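Local coordinates for protein ALKF (PDB 3ZBO) that has affinity for branched DNA structures such as Holliday junctions and is related to the HEAT-like repeat DNA glycosylases, though its precise function is unknown, at residues Lys53-Ala59 with Ala74-Asp79; Phe88-Ile92 with Val105-Leu109; Pro36-Val40 with Thr65-Asp69. One frame throughout, in Å; residues are numbered along the deposited sequence.

Contact 1: residues Lys53-Ala59 with Ala74-Asp79; sequences KLNQELA and AGIIAD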
loop_
_atom_site.group_PDB
_atom_site.type_symbol
_atom_site.label_atom_id
_atom_site.label_comp_id
_atom_site.label_asym_id
_atom_site.label_seq_id
_atom_site.Cartn_x
_atom_site.Cartn_y
_atom_site.Cartn_z
ATOM N N LYS A 53 15.268 8.226 -12.462
ATOM C CA LYS A 53 14.968 9.104 -11.355
ATOM C C LYS A 53 13.473 9.355 -11.427
ATOM O O LYS A 53 12.736 8.354 -11.305
ATOM C CB LYS A 53 15.811 10.394 -11.308
ATOM C CG LYS A 53 17.313 10.141 -10.941
ATOM C CD LYS A 53 18.250 11.103 -11.704
ATOM C CE LYS A 53 19.714 10.872 -11.279
ATOM N NZ LYS A 53 20.151 9.516 -11.796
ATOM N N LEU A 54 13.031 10.594 -11.628
ATOM C CA LEU A 54 11.586 10.908 -11.718
ATOM C C LEU A 54 11.223 11.226 -13.186
ATOM O O LEU A 54 11.969 11.950 -13.907
ATOM C CB LEU A 54 11.133 12.027 -10.732
ATOM C CG LEU A 54 11.484 11.808 -9.207
ATOM C CD1 LEU A 54 10.554 12.604 -8.320
ATOM C CD2 LEU A 54 11.389 10.337 -8.668
ATOM N N ASN A 55 10.142 10.624 -13.704
ATOM C CA ASN A 55 9.678 10.955 -15.040
ATOM C C ASN A 55 8.174 10.584 -15.085
ATOM O O ASN A 55 7.796 9.419 -15.359
ATOM C CB ASN A 55 10.468 10.138 -16.046
ATOM C CG ASN A 55 10.115 10.471 -17.522
ATOM O OD1 ASN A 55 9.045 11.035 -17.881
ATOM N ND2 ASN A 55 11.058 10.117 -18.419
ATOM N N GLN A 56 7.382 11.608 -14.821
ATOM C CA GLN A 56 5.919 11.446 -14.803
ATOM C C GLN A 56 5.387 11.006 -16.114
ATOM O O GLN A 56 4.451 10.162 -16.171
ATOM C CB GLN A 56 5.209 12.698 -14.295
ATOM C CG GLN A 56 3.711 12.402 -14.041
ATOM C CD GLN A 56 3.483 11.419 -12.821
ATOM O OE1 GLN A 56 4.304 11.300 -11.919
ATOM N NE2 GLN A 56 2.349 10.706 -12.822
ATOM N N GLU A 57 5.835 11.546 -17.241
ATOM C CA GLU A 57 5.313 11.143 -18.530
ATOM C C GLU A 57 5.489 9.642 -18.783
ATOM O O GLU A 57 4.538 8.972 -19.224
ATOM C CB GLU A 57 5.975 11.988 -19.619
ATOM C CG GLU A 57 5.303 11.892 -20.961
ATOM C CD GLU A 57 5.548 10.631 -21.726
ATOM O OE1 GLU A 57 6.720 10.147 -21.655
ATOM O OE2 GLU A 57 4.596 10.092 -22.347
ATOM N N LEU A 58 6.701 9.155 -18.510
ATOM C CA LEU A 58 7.002 7.765 -18.729
ATOM C C LEU A 58 6.184 6.941 -17.694
ATOM O O LEU A 58 5.638 5.877 -18.116
ATOM C CB LEU A 58 8.473 7.529 -18.431
ATOM C CG LEU A 58 8.956 6.111 -18.634
ATOM C CD1 LEU A 58 8.556 5.438 -19.975
ATOM C CD2 LEU A 58 10.523 6.101 -18.488
ATOM N N ALA A 59 6.018 7.472 -16.483
ATOM C CA ALA A 59 5.223 6.738 -15.481
ATOM C C ALA A 59 3.806 6.571 -16.005
ATOM O O ALA A 59 3.219 5.433 -15.864
ATOM C CB ALA A 59 5.160 7.492 -14.078
ATOM N N ALA A 74 6.160 2.204 -12.675
ATOM C CA ALA A 74 5.658 3.575 -12.892
ATOM C C ALA A 74 5.537 4.271 -11.537
ATOM O O ALA A 74 5.875 5.440 -11.374
ATOM C CB ALA A 74 4.313 3.486 -13.513
ATOM N N GLY A 75 5.045 3.541 -10.495
ATOM C CA GLY A 75 4.998 4.221 -9.165
ATOM C C GLY A 75 6.384 4.653 -8.677
ATOM O O GLY A 75 6.463 5.721 -8.073
ATOM N N ILE A 76 7.440 3.857 -8.884
ATOM C CA ILE A 76 8.747 4.203 -8.363
ATOM C C ILE A 76 9.254 5.420 -9.063
ATOM O O ILE A 76 9.947 6.262 -8.397
ATOM C CB ILE A 76 9.654 3.033 -8.582
ATOM C CG1 ILE A 76 9.297 1.903 -7.585
ATOM C CG2 ILE A 76 11.175 3.492 -8.391
ATOM C CD1 ILE A 76 9.802 0.643 -8.165
ATOM N N ILE A 77 8.961 5.572 -10.362
ATOM C CA ILE A 77 9.497 6.733 -11.109
ATOM C C ILE A 77 8.557 7.940 -11.214
ATOM O O ILE A 77 8.792 8.920 -11.948
ATOM C CB ILE A 77 9.970 6.387 -12.515
ATOM C CG1 ILE A 77 8.825 5.852 -13.427
ATOM C CG2 ILE A 77 11.103 5.355 -12.413
ATOM C CD1 ILE A 77 9.132 5.846 -14.940
ATOM N N ALA A 78 7.406 7.845 -10.576
ATOM C CA ALA A 78 6.474 8.946 -10.639
ATOM C C ALA A 78 6.987 10.184 -9.923
ATOM O O ALA A 78 7.917 10.107 -9.096
ATOM C CB ALA A 78 5.095 8.472 -9.947
ATOM N N ASP A 79 6.340 11.319 -10.195
ATOM C CA ASP A 79 6.589 12.560 -9.404
ATOM C C ASP A 79 5.331 12.903 -8.604
ATOM O O ASP A 79 4.458 13.665 -9.016
ATOM C CB ASP A 79 6.864 13.686 -10.438
ATOM C CG ASP A 79 7.400 14.940 -9.773
ATOM O OD1 ASP A 79 7.445 15.007 -8.512
ATOM O OD2 ASP A 79 7.758 15.847 -10.581
#
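Two side chains shape this contact, Q56 and I77. Q56 has chi1 t and chi2 p, which brings its amide end nearer the other segment. There Q56 OE1 accepts a hydrogen bond from D79 N at 2.7 Å, just past helix 68-77. A second bond runs backbone to backbone, from N55 N to I77 O at 2.8 Å. L54 CA also makes a CH...O contact with I77 O at 3.4 Å. N55, with chi1 t, N-caps helix 56-63: N55 OD1 accepts from L58 N at 3.1 Å. I77 has chi1 p and chi2 t, so I77 CD1 reaches L58 CG at 3.7 Å and I77 CG1 lies 4.1 Å from A59 CB. The small A59 lets the backbones come close, with A59 CB 4.1 Å from A74 CB. The contact packs the start of helix 56-63 against the end of helix 68-77. I52 of helix 46-52 touches L58 and I77, while W91 of helix 85-94 touches Q56, A74 and A78.

Contact 2: residues Phe88-Ile92 with Val105-Leu109; sequences FDRWI and VAVTL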
loop_
_atom_site.group_PDB
_atom_site.type_symbol
_atom_site.label_atom_id
_atom_site.label_comp_id
_atom_site.label_asym_id
_atom_site.label_seq_id
_atom_site.Cartn_x
_atom_site.Cartn_y
_atom_site.Cartn_z
ATOM N N PHE A 88 -4.323 10.950 -9.149
ATOM C CA PHE A 88 -4.455 9.766 -8.267
ATOM C C PHE A 88 -5.752 9.038 -8.462
ATOM O O PHE A 88 -5.751 7.771 -8.412
ATOM C CB PHE A 88 -4.273 10.178 -6.818
ATOM C CG PHE A 88 -2.825 10.370 -6.452
ATOM C CD1 PHE A 88 -1.975 9.229 -6.308
ATOM C CD2 PHE A 88 -2.342 11.610 -6.222
ATOM C CE1 PHE A 88 -0.573 9.458 -6.034
ATOM C CE2 PHE A 88 -0.939 11.837 -5.943
ATOM C CZ PHE A 88 -0.067 10.710 -5.850
ATOM N N ASP A 89 -6.863 9.748 -8.754
ATOM C CA ASP A 89 -8.113 9.026 -8.990
ATOM C C ASP A 89 -8.029 8.203 -10.263
ATOM O O ASP A 89 -8.532 7.087 -10.332
ATOM C CB ASP A 89 -9.261 10.069 -9.137
ATOM C CG ASP A 89 -9.675 10.663 -7.785
ATOM O OD1 ASP A 89 -9.394 10.010 -6.789
ATOM O OD2 ASP A 89 -10.219 11.798 -7.687
ATOM N N ARG A 90 -7.290 8.681 -11.310
ATOM C CA ARG A 90 -7.064 7.805 -12.458
ATOM C C ARG A 90 -6.291 6.545 -12.112
ATOM O O ARG A 90 -6.633 5.429 -12.534
ATOM C CB ARG A 90 -6.307 8.525 -13.616
ATOM C CG ARG A 90 -7.145 9.652 -14.205
ATOM C CD ARG A 90 -6.451 10.299 -15.462
ATOM N NE ARG A 90 -5.197 10.940 -15.061
ATOM C CZ ARG A 90 -3.942 10.411 -15.111
ATOM N NH1 ARG A 90 -3.672 9.164 -15.533
ATOM N NH2 ARG A 90 -2.938 11.125 -14.634
ATOM N N TRP A 91 -5.262 6.751 -11.327
ATOM C CA TRP A 91 -4.379 5.599 -11.009
ATOM C C TRP A 91 -5.193 4.590 -10.152
ATOM O O TRP A 91 -5.149 3.396 -10.405
ATOM C CB TRP A 91 -3.121 6.064 -10.230
ATOM C CG TRP A 91 -2.042 6.578 -11.185
ATOM C CD1 TRP A 91 -2.212 7.432 -12.232
ATOM C CD2 TRP A 91 -0.642 6.381 -11.024
ATOM N NE1 TRP A 91 -0.938 7.707 -12.800
ATOM C CE2 TRP A 91 0.001 7.021 -12.094
ATOM C CE3 TRP A 91 0.119 5.651 -10.120
ATOM C CZ2 TRP A 91 1.414 7.046 -12.255
ATOM C CZ3 TRP A 91 1.565 5.577 -10.332
ATOM C CH2 TRP A 91 2.143 6.223 -11.425
ATOM N N ILE A 92 -5.967 5.082 -9.157
ATOM C CA ILE A 92 -6.689 4.085 -8.372
ATOM C C ILE A 92 -7.753 3.382 -9.211
ATOM O O ILE A 92 -8.043 2.194 -8.984
ATOM C CB ILE A 92 -7.257 4.685 -7.075
ATOM C CG1 ILE A 92 -7.598 3.608 -6.017
ATOM C CG2 ILE A 92 -8.580 5.529 -7.332
ATOM C CD1 ILE A 92 -6.354 2.757 -5.554
ATOM N N VAL A 105 -0.287 2.477 -5.795
ATOM C CA VAL A 105 -0.951 3.749 -5.700
ATOM C C VAL A 105 -0.877 4.342 -4.300
ATOM O O VAL A 105 -0.574 5.529 -4.170
ATOM C CB VAL A 105 -2.415 3.555 -6.144
ATOM C CG1 VAL A 105 -3.115 4.947 -6.153
ATOM C CG2 VAL A 105 -2.499 2.974 -7.610
ATOM N N ALA A 106 -1.144 3.552 -3.241
ATOM C CA ALA A 106 -1.103 4.138 -1.874
ATOM C C ALA A 106 0.330 4.605 -1.555
ATOM O O ALA A 106 0.476 5.590 -0.799
ATOM C CB ALA A 106 -1.522 3.064 -0.878
ATOM N N VAL A 107 1.364 3.891 -2.044
ATOM C CA VAL A 107 2.716 4.295 -1.660
ATOM C C VAL A 107 3.055 5.591 -2.451
ATOM O O VAL A 107 3.608 6.521 -1.812
ATOM C CB VAL A 107 3.691 3.171 -1.980
ATOM C CG1 VAL A 107 5.129 3.629 -1.662
ATOM C CG2 VAL A 107 3.408 1.874 -1.234
ATOM N N THR A 108 2.731 5.668 -3.735
ATOM C CA THR A 108 2.954 6.918 -4.472
ATOM C C THR A 108 2.190 8.072 -3.794
ATOM O O THR A 108 2.716 9.123 -3.553
ATOM C CB THR A 108 2.495 6.714 -5.859
ATOM O OG1 THR A 108 3.279 5.651 -6.445
ATOM C CG2 THR A 108 2.758 7.965 -6.706
ATOM N N LEU A 109 0.949 7.781 -3.390
ATOM C CA LEU A 109 0.151 8.827 -2.666
ATOM C C LEU A 109 0.796 9.286 -1.369
ATOM O O LEU A 109 0.771 10.488 -1.039
ATOM C CB LEU A 109 -1.300 8.333 -2.450
ATOM C CG LEU A 109 -2.261 9.303 -1.699
ATOM C CD1 LEU A 109 -2.429 10.599 -2.585
ATOM C CD2 LEU A 109 -3.590 8.644 -1.461
#
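F88 leads the contact. Its CB points at helix 98-110, and L109 CD1 sits over one face of the F88 ring, 3.7 Å from the centroid and 6° off the normal, a CH-pi contact. T108 CG2 meets the ring edge, 3.7 Å from F88 CE1. F88 CE1 also lies 3.5 Å from L109 N, and F88 CD1 is 4.4 Å from V105 CG1. Next on this face comes W91, one helical turn on. W91 CB packs on V105 CG2 at 4.1 Å, and W91 CZ3 lies 4.2 Å from T108 OG1. The indole nitrogen of W91 bonds to E60, and T108 OG1 bonds to V104 O. I92 has chi1 t and chi2 p, which brings I92 CD1 to 4.0 Å from V105 CG1. V105 thus touches all three residues. All six contacting residues are buried, and apolar packing holds the pair. The segment axes approach to 10.5 Å at 162°, nearly antiparallel. Two successive antiparallel helices joined by a short link and packed through apolar faces fit the helical hairpins of a HEAT-like repeat fold, as in the related DNA glycosylases.

Contact 3: residues Pro36-Val40 with Thr65-Asp69; sequences PVFGV and TGNYD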
loop_
_atom_site.group_PDB
_atom_site.type_symbol
_atom_site.label_atom_id
_atom_site.label_comp_id
_atom_site.label_asym_id
_atom_site.label_seq_id
_atom_site.Cartn_x
_atom_site.Cartn_y
_atom_site.Cartn_z
ATOM N N PRO A 36 -1.288 -8.934 -18.888
ATOM C CA PRO A 36 0.134 -9.168 -18.995
ATOM C C PRO A 36 0.854 -8.892 -17.707
ATOM O O PRO A 36 0.570 -7.885 -17.028
ATOM C CB PRO A 36 0.566 -8.155 -20.076
ATOM C CG PRO A 36 -0.353 -7.033 -19.922
ATOM C CD PRO A 36 -1.695 -7.595 -19.390
ATOM N N VAL A 37 1.824 -9.764 -17.416
ATOM C CA VAL A 37 2.626 -9.633 -16.202
ATOM C C VAL A 37 3.908 -10.375 -16.450
ATOM O O VAL A 37 3.891 -11.483 -17.056
ATOM C CB VAL A 37 1.824 -10.100 -14.934
ATOM C CG1 VAL A 37 1.379 -11.536 -15.084
ATOM C CG2 VAL A 37 2.719 -9.973 -13.685
ATOM N N PHE A 38 5.020 -9.796 -15.998
ATOM C CA PHE A 38 6.272 -10.436 -16.236
ATOM C C PHE A 38 6.845 -11.130 -14.995
ATOM O O PHE A 38 7.602 -12.137 -15.142
ATOM C CB PHE A 38 7.342 -9.450 -16.667
ATOM C CG PHE A 38 7.044 -8.639 -17.924
ATOM C CD1 PHE A 38 6.411 -9.182 -19.036
ATOM C CD2 PHE A 38 7.403 -7.292 -17.931
ATOM C CE1 PHE A 38 6.204 -8.404 -20.210
ATOM C CE2 PHE A 38 7.173 -6.485 -19.096
ATOM C CZ PHE A 38 6.612 -7.057 -20.192
ATOM N N GLY A 39 6.553 -10.619 -13.787
ATOM C CA GLY A 39 7.121 -11.272 -12.620
ATOM C C GLY A 39 8.506 -10.737 -12.319
ATOM O O GLY A 39 9.522 -11.493 -12.160
ATOM N N VAL A 40 8.611 -9.441 -12.043
ATOM C CA VAL A 40 9.918 -8.827 -11.740
ATOM C C VAL A 40 10.122 -8.612 -10.254
ATOM O O VAL A 40 9.324 -7.937 -9.615
ATOM C CB VAL A 40 10.059 -7.455 -12.476
ATOM C CG1 VAL A 40 11.409 -6.783 -12.156
ATOM C CG2 VAL A 40 9.849 -7.624 -13.990
ATOM N N THR A 65 -0.158 0.567 -19.349
ATOM C CA THR A 65 0.005 -0.773 -19.971
ATOM C C THR A 65 -0.987 -1.780 -19.399
ATOM O O THR A 65 -1.323 -2.768 -20.071
ATOM C CB THR A 65 1.387 -1.334 -19.800
ATOM O OG1 THR A 65 1.668 -1.531 -18.445
ATOM C CG2 THR A 65 2.419 -0.411 -20.492
ATOM N N GLY A 66 -1.347 -1.590 -18.135
ATOM C CA GLY A 66 -2.072 -2.653 -17.430
ATOM C C GLY A 66 -1.220 -3.869 -17.115
ATOM O O GLY A 66 -1.800 -4.867 -16.640
ATOM N N ASN A 67 0.091 -3.760 -17.233
ATOM C CA ASN A 67 1.032 -4.802 -16.866
ATOM C C ASN A 67 1.526 -4.492 -15.458
ATOM O O ASN A 67 2.096 -3.429 -15.175
ATOM C CB ASN A 67 2.151 -4.831 -17.899
ATOM C CG ASN A 67 3.273 -5.795 -17.528
ATOM O OD1 ASN A 67 3.699 -5.906 -16.372
ATOM N ND2 ASN A 67 3.778 -6.506 -18.533
ATOM N N TYR A 68 1.211 -5.403 -14.497
ATOM C CA TYR A 68 1.510 -5.133 -13.125
ATOM C C TYR A 68 2.958 -4.654 -12.894
ATOM O O TYR A 68 3.239 -3.725 -12.117
ATOM C CB TYR A 68 1.247 -6.378 -12.218
ATOM C CG TYR A 68 1.714 -6.158 -10.792
ATOM C CD1 TYR A 68 1.083 -5.241 -9.938
ATOM C CD2 TYR A 68 2.895 -6.818 -10.301
ATOM C CE1 TYR A 68 1.549 -4.986 -8.671
ATOM C CE2 TYR A 68 3.344 -6.561 -9.036
ATOM C CZ TYR A 68 2.688 -5.657 -8.168
ATOM O OH TYR A 68 3.120 -5.360 -6.927
ATOM N N ASP A 69 3.929 -5.322 -13.521
ATOM C CA ASP A 69 5.304 -4.901 -13.200
ATOM C C ASP A 69 5.619 -3.522 -13.724
ATOM O O ASP A 69 6.344 -2.723 -13.073
ATOM C CB ASP A 69 6.314 -5.878 -13.809
ATOM C CG ASP A 69 6.149 -7.287 -13.220
ATOM O OD1 ASP A 69 6.577 -7.496 -12.108
ATOM O OD2 ASP A 69 5.549 -8.109 -13.912
HETATM O O HOH W 1 7.158 -6.308 -9.767
#
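T65 opens the turn between helices 56-63 and 68-77. T65 OG1 accepts from N67 N at 3.0 Å, an ST turn, and also bonds to L62. T65 O lies 4.4 Å from P36 CG. G66 follows with positive phi, leaving the preceding helix. N67 is the N-cap of helix 68-77, where N67 OD1 accepts a weak bond from D69 N at 2.9 Å. N67 CA donates a CH...O contact to P36 O at 3.1 Å. N67 CB packs on P36 CG at 3.9 Å, and N67 ND2 lies over one face of the F38 ring, 3.3 Å from F38 CZ. The Y68 ring leads off from the loop, but Y68 CB stays 4.2 Å from V37 CG2. D69 is the main anchor. D69 OD2 accepts from F38 N and from G39 N, both at 2.7 Å, and D69 OD1 accepts from V40 N at 2.8 Å. One carboxylate thus gathers three successive backbone amides of the loop. A water donates to D69 OD1 and to V40 O, both at 2.7 Å, closing a bridge. The contact fastens the loop between helices 22-30 and 46-52 to the start of helix 68-77. F38 touches L16 and E17 of helix 9-19. V37 packs on K25 and I29 of helix 22-30, while Y68 meets M99 and L100 of helix 98-110.

Overall arrangement
From the N terminus, the first segment met is 36-40, in the loop before helix 46-52. Contact 3 closes a loop of 24 residues by joining it to the start of helix 68-77. Within that loop contact 1 opens at 53-59; it closes at 74-79, beyond contact 3. The two contacts therefore cross, and together they grip both ends of helix 68-77; the centres of contacts 1 and 3 lie about 16 Å apart. Contact 2 follows in series, closing a loop of 12 residues, most of them helical, between helices 85-94 and 98-110. It touches contact 1 directly, with T108 OG1 3.5 Å from G75 CA and W91 against A74, G75 and Q56. Helices from 56-63 to 98-110 thus pack in succession.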